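Local coordinates for uncharacterized protein (Thermotoga maritima, PDB 1VMJ), which is of unknown function but belongs to the YjbQ (UPF0047) family and may act as a thiamin phosphate synthase, an assignment that remains putative, at residues Leu51-Met56 / Lys142-Lys147; Ala60-Asn65 / Arg112-Ala117. One frame throughout, in Å; residues are numbered along the deposited sequence.

In the fold
Both contacts are buried, interaction 1 near the middle of the five-stranded antiparallel sheet and interaction 2 where that sheet meets the three-stranded one. Strand 49-55, one partner in interaction 1, is flanked in its sheet by strand 113-119, which supplies one side of interaction 2; Leu-51 O to Ile-116 N, at 2.8 Å, is probably one of the hydrogen bonds joining them. The chemistry differs accordingly. Residues 51-56 and 142-147 are held by regular backbone hydrogen bonds, whereas 60-65 and 112-117 diverge after one weak bond and rely on branched aliphatic side chains. Other copies of the protein in the three-chain assembly adjoin both contacts.

Interaction 1. Residues Leu51-Met56 / Lys142-Lys147; sequences LLCNAM and KRVLVK
Two central strands of the five-stranded antiparallel sheet pair here, with Leu-52 opposite Lys-147 and Asn-54 opposite Leu-145 as hydrogen-bonded pairs, and Cys-53/Val-146 and Ala-55/Val-144 as non-hydrogen-bonded ones. Each hydrogen-bonded pair exchanges two backbone bonds, such as Leu-145 N to Asn-54 O at 2.8 Å. Beyond the end of strand 49-55, Met-56 N adds a fifth bond to Arg-143 O, 2.9 Å long. On the face carrying Leu-52, Asn-54, Leu-145 and Lys-147, the side chains of Leu-52, Leu-145 and Lys-147 pack against the second subunit, where Glu-48 forms a salt bridge with Lys-147 NZ. The Asn-54 and Leu-145 side chains run side by side, OD1 lying 3.8 Å from Leu-145 CB. CG of Asn-54 sits between the backbone N and the carbonyl carbon (chi1 71°), and ND2 donates to Ala-55 O at 3.0 Å from well above that carbonyl's plane, although the acceptor lies in the plane of the side-chain amide. An alanine in place of the asparagine would probably leave Ala-55 O without this amide donor and open a gap beside Leu-145. Met-56 CG stands beside its own backbone N (chi1 -59°), and SD reaches CB of both Arg-143 and Leu-145. On the other face, Leu-51 CD1 meets Val-146 CG1 at 4.0 Å beneath helix 34-44, and farther along Cys-53 SG lies 3.3 Å from Val-144 CG1.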
loop_
_atom_site.group_PDB
_atom_site.type_symbol
_atom_site.label_atom_id
_atom_site.label_comp_id
_atom_site.label_asym_id
_atom_site.label_seq_id
_atom_site.Cartn_x
_atom_site.Cartn_y
_atom_site.Cartn_z
ATOM N N LEU A 51 -13.885 -2.850 -2.562
ATOM C CA LEU A 51 -13.980 -1.422 -2.345
ATOM C C LEU A 51 -12.569 -0.842 -2.301
ATOM O O LEU A 51 -11.707 -1.316 -1.578
ATOM C CB LEU A 51 -14.706 -1.121 -1.039
ATOM C CG LEU A 51 -14.794 0.336 -0.580
ATOM C CD1 LEU A 51 -16.029 0.512 0.292
ATOM C CD2 LEU A 51 -13.570 0.814 0.167
ATOM N N LEU A 52 -12.345 0.198 -3.084
ATOM C CA LEU A 52 -11.158 1.023 -3.018
ATOM C C LEU A 52 -11.540 2.331 -2.358
ATOM O O LEU A 52 -12.524 2.942 -2.705
ATOM C CB LEU A 52 -10.692 1.306 -4.438
ATOM C CG LEU A 52 -9.628 2.385 -4.640
ATOM C CD1 LEU A 52 -8.309 1.963 -4.070
ATOM C CD2 LEU A 52 -9.453 2.777 -6.075
ATOM N N CYS A 53 -10.699 2.759 -1.431
ATOM C CA CYS A 53 -10.820 4.067 -0.874
ATOM C C CYS A 53 -9.442 4.706 -0.841
ATOM O O CYS A 53 -8.528 4.196 -0.167
ATOM C CB CYS A 53 -11.402 3.979 0.530
ATOM S SG CYS A 53 -11.648 5.595 1.289
ATOM N N ASN A 54 -9.303 5.833 -1.537
ATOM C CA ASN A 54 -8.013 6.480 -1.668
ATOM C C ASN A 54 -8.080 7.979 -1.506
ATOM O O ASN A 54 -9.071 8.603 -1.825
ATOM C CB ASN A 54 -7.324 6.097 -2.978
ATOM C CG ASN A 54 -7.989 6.703 -4.213
ATOM O OD1 ASN A 54 -8.830 6.058 -4.845
ATOM N ND2 ASN A 54 -7.596 7.938 -4.591
ATOM N N ALA A 55 -6.972 8.540 -1.004
ATOM C CA ALA A 55 -6.782 9.978 -0.999
ATOM C C ALA A 55 -6.582 10.421 -2.447
ATOM O O ALA A 55 -5.749 9.860 -3.148
ATOM C CB ALA A 55 -5.599 10.324 -0.166
ATOM N N MET A 56 -7.327 11.440 -2.869
ATOM C CA MET A 56 -7.194 11.989 -4.216
ATOM C C MET A 56 -6.122 13.060 -4.272
ATOM O O MET A 56 -5.785 13.545 -5.342
ATOM C CB MET A 56 -8.514 12.561 -4.687
ATOM C CG MET A 56 -9.606 11.536 -4.704
ATOM S SD MET A 56 -11.135 12.108 -5.489
ATOM C CE MET A 56 -10.789 11.868 -7.220
ATOM N N LYS A 142 -10.241 18.945 0.512
ATOM C CA LYS A 142 -9.555 17.814 -0.064
ATOM C C LYS A 142 -10.479 16.628 -0.091
ATOM O O LYS A 142 -11.513 16.586 0.586
ATOM C CB LYS A 142 -8.276 17.529 0.719
ATOM C CG LYS A 142 -7.312 18.700 0.562
ATOM C CD LYS A 142 -6.099 18.607 1.429
ATOM C CE LYS A 142 -5.067 17.631 0.876
ATOM N NZ LYS A 142 -3.868 17.651 1.810
ATOM N N ARG A 143 -10.119 15.658 -0.916
ATOM C CA ARG A 143 -11.049 14.629 -1.308
ATOM C C ARG A 143 -10.491 13.242 -1.145
ATOM O O ARG A 143 -9.311 13.006 -1.354
ATOM C CB ARG A 143 -11.454 14.822 -2.757
ATOM C CG ARG A 143 -11.840 16.217 -3.106
ATOM C CD ARG A 143 -12.174 16.289 -4.547
ATOM N NE ARG A 143 -12.326 17.675 -4.969
ATOM C CZ ARG A 143 -13.072 18.047 -5.992
ATOM N NH1 ARG A 143 -13.776 17.143 -6.682
ATOM N NH2 ARG A 143 -13.114 19.329 -6.325
ATOM N N VAL A 144 -11.405 12.339 -0.799
ATOM C CA VAL A 144 -11.207 10.905 -0.785
ATOM C C VAL A 144 -12.192 10.281 -1.753
ATOM O O VAL A 144 -13.352 10.692 -1.824
ATOM C CB VAL A 144 -11.467 10.362 0.638
ATOM C CG1 VAL A 144 -11.656 8.874 0.674
ATOM C CG2 VAL A 144 -10.332 10.778 1.561
ATOM N N LEU A 145 -11.723 9.306 -2.503
ATOM C CA LEU A 145 -12.559 8.579 -3.444
ATOM C C LEU A 145 -12.916 7.224 -2.881
ATOM O O LEU A 145 -12.055 6.536 -2.341
ATOM C CB LEU A 145 -11.860 8.414 -4.803
ATOM C CG LEU A 145 -12.706 7.783 -5.910
ATOM C CD1 LEU A 145 -13.884 8.663 -6.305
ATOM C CD2 LEU A 145 -11.828 7.474 -7.125
ATOM N N VAL A 146 -14.192 6.850 -2.997
ATOM C CA VAL A 146 -14.664 5.501 -2.732
ATOM C C VAL A 146 -15.185 4.956 -4.048
ATOM O O VAL A 146 -16.011 5.592 -4.705
ATOM C CB VAL A 146 -15.819 5.474 -1.707
ATOM C CG1 VAL A 146 -16.303 4.063 -1.480
ATOM C CG2 VAL A 146 -15.385 6.091 -0.404
ATOM N N LYS A 147 -14.667 3.793 -4.423
ATOM C CA LYS A 147 -15.096 3.087 -5.594
ATOM C C LYS A 147 -15.323 1.624 -5.257
ATOM O O LYS A 147 -14.480 0.996 -4.653
ATOM C CB LYS A 147 -14.034 3.212 -6.701
ATOM C CG LYS A 147 -14.430 2.593 -8.075
ATOM C CD LYS A 147 -15.369 3.454 -8.855
ATOM C CE LYS A 147 -15.593 2.884 -10.260
ATOM N NZ LYS A 147 -16.399 3.836 -11.123
#

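Interaction 2. Residues Ala60-Asn65 / Arg112-Ala117; sequences ASVFIN and REVVIA
Val-62 and Ile-64 pack against Val-114 and Ile-116 where the three-stranded sheet lies over the five-stranded one, the two short strand segments running at 42° to each other. The polar part of the contact is slight. Val-62 N gives one weak hydrogen bond to Arg-112 O, 3.5 Å long with an N-H...O angle of 140°, and Val-62 O and Glu-113 O lie close together as two acceptors, with no bond between them. Apolar contacts carry the rest. Val-114 points toward strand 60-65 and uses both methyls: CG2 meets Val-62 CG1 at 3.9 Å, while CG1, anti to its own carbonyl carbon (chi1 -61°), approaches the backbone at Phe-63 CA to 3.6 Å and touches Ile-64 CG1 at 3.9 Å. The side chains of Val-62 and Ile-64 each cross that of Val-114 at about a right angle. Farther along, the Ile-64 and Ile-116 side chains meet through their CD1 methyls at 4.0 Å. The ionic element lies within 112-117, where Arg-112 NH1 bridges to Glu-113 OE1 at 2.8 Å; Arg-112 NE also pairs with Glu-129 of the second subunit. Strand 60-65 is bonded to strand 130-135 in its own sheet, with Val-131 touching both Val-62 and Ile-64, while strand 113-119 is bonded to strand 49-55, and Met-110 of helix 101-110 packs on Ser-61 and Phe-63.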
loop_
_atom_site.group_PDB
_atom_site.type_symbol
_atom_site.label_atom_id
_atom_site.label_comp_id
_atom_site.label_asym_id
_atom_site.label_seq_id
_atom_site.Cartn_x
_atom_site.Cartn_y
_atom_site.Cartn_z
ATOM N N ALA A 60 -2.025 13.420 1.464
ATOM C CA ALA A 60 -2.914 12.810 2.422
ATOM C C ALA A 60 -3.025 11.321 2.164
ATOM O O ALA A 60 -2.591 10.796 1.136
ATOM C CB ALA A 60 -4.260 13.468 2.355
ATOM N N SER A 61 -3.569 10.620 3.152
ATOM C CA SER A 61 -3.629 9.156 3.158
ATOM C C SER A 61 -5.000 8.638 3.467
ATOM O O SER A 61 -5.777 9.303 4.130
ATOM C CB SER A 61 -2.701 8.594 4.246
ATOM O OG SER A 61 -1.351 8.869 3.940
ATOM N N VAL A 62 -5.264 7.411 3.023
ATOM C CA VAL A 62 -6.322 6.578 3.591
ATOM C C VAL A 62 -5.671 5.278 4.071
ATOM O O VAL A 62 -4.897 4.660 3.357
ATOM C CB VAL A 62 -7.430 6.291 2.608
ATOM C CG1 VAL A 62 -8.427 5.323 3.194
ATOM C CG2 VAL A 62 -8.137 7.578 2.215
ATOM N N PHE A 63 -5.917 4.913 5.322
ATOM C CA PHE A 63 -5.269 3.760 5.944
ATOM C C PHE A 63 -6.213 3.173 6.963
ATOM O O PHE A 63 -7.233 3.782 7.325
ATOM C CB PHE A 63 -3.926 4.137 6.585
ATOM C CG PHE A 63 -4.059 5.077 7.780
ATOM C CD1 PHE A 63 -4.142 6.452 7.621
ATOM C CD2 PHE A 63 -4.123 4.571 9.060
ATOM C CE1 PHE A 63 -4.316 7.303 8.719
ATOM C CE2 PHE A 63 -4.238 5.407 10.149
ATOM C CZ PHE A 63 -4.352 6.776 9.975
ATOM N N ILE A 64 -5.876 1.956 7.374
ATOM C CA ILE A 64 -6.616 1.237 8.396
ATOM C C ILE A 64 -5.740 1.015 9.618
ATOM O O ILE A 64 -4.629 0.481 9.514
ATOM C CB ILE A 64 -7.162 -0.105 7.884
ATOM C CG1 ILE A 64 -8.385 0.164 6.990
ATOM C CG2 ILE A 64 -7.576 -1.008 9.027
ATOM C CD1 ILE A 64 -8.801 -0.945 6.095
ATOM N N ASN A 65 -6.248 1.402 10.789
ATOM C CA ASN A 65 -5.570 1.063 12.028
ATOM C C ASN A 65 -6.510 1.280 13.202
ATOM O O ASN A 65 -7.693 1.286 13.012
ATOM C CB ASN A 65 -4.220 1.799 12.148
ATOM C CG ASN A 65 -3.167 0.913 12.810
ATOM O OD1 ASN A 65 -3.252 0.668 14.018
ATOM N ND2 ASN A 65 -2.274 0.315 12.010
ATOM N N ARG A 112 -1.506 5.588 0.372
ATOM C CA ARG A 112 -2.526 6.289 -0.375
ATOM C C ARG A 112 -3.941 5.742 -0.229
ATOM O O ARG A 112 -4.898 6.492 -0.285
ATOM C CB ARG A 112 -2.135 6.257 -1.862
ATOM C CG ARG A 112 -3.235 6.728 -2.809
ATOM C CD ARG A 112 -2.778 6.648 -4.243
ATOM N NE ARG A 112 -3.786 7.063 -5.189
ATOM C CZ ARG A 112 -4.651 6.242 -5.762
ATOM N NH1 ARG A 112 -4.655 4.955 -5.475
ATOM N NH2 ARG A 112 -5.475 6.712 -6.687
ATOM N N GLU A 113 -4.053 4.418 -0.123
ATOM C CA GLU A 113 -5.313 3.734 -0.358
ATOM C C GLU A 113 -5.458 2.523 0.555
ATOM O O GLU A 113 -4.479 2.016 1.107
ATOM C CB GLU A 113 -5.446 3.322 -1.830
ATOM C CG GLU A 113 -4.605 2.103 -2.166
ATOM C CD GLU A 113 -3.685 2.138 -3.419
ATOM O OE1 GLU A 113 -3.210 3.186 -3.916
ATOM O OE2 GLU A 113 -3.383 1.016 -3.890
ATOM N N VAL A 114 -6.703 2.112 0.726
ATOM C CA VAL A 114 -7.030 0.778 1.209
ATOM C C VAL A 114 -7.922 0.118 0.181
ATOM O O VAL A 114 -8.697 0.794 -0.529
ATOM C CB VAL A 114 -7.732 0.795 2.591
ATOM C CG1 VAL A 114 -6.789 1.431 3.617
ATOM C CG2 VAL A 114 -9.059 1.542 2.545
ATOM N N VAL A 115 -7.820 -1.207 0.120
ATOM C CA VAL A 115 -8.738 -2.015 -0.645
ATOM C C VAL A 115 -9.348 -3.006 0.334
ATOM O O VAL A 115 -8.629 -3.670 1.084
ATOM C CB VAL A 115 -8.040 -2.750 -1.801
ATOM C CG1 VAL A 115 -9.039 -3.611 -2.555
ATOM C CG2 VAL A 115 -7.374 -1.737 -2.733
ATOM N N ILE A 116 -10.672 -3.056 0.355
ATOM C CA ILE A 116 -11.423 -3.785 1.341
ATOM C C ILE A 116 -12.414 -4.712 0.669
ATOM O O ILE A 116 -13.123 -4.304 -0.269
ATOM C CB ILE A 116 -12.185 -2.805 2.278
ATOM C CG1 ILE A 116 -11.236 -1.825 2.959
ATOM C CG2 ILE A 116 -12.998 -3.577 3.301
ATOM C CD1 ILE A 116 -11.924 -0.760 3.670
ATOM N N ALA A 117 -12.457 -5.953 1.118
ATOM C CA ALA A 117 -13.422 -6.907 0.574
ATOM C C ALA A 117 -14.838 -6.547 1.022
ATOM O O ALA A 117 -15.048 -6.163 2.188
ATOM C CB ALA A 117 -13.087 -8.305 1.063
#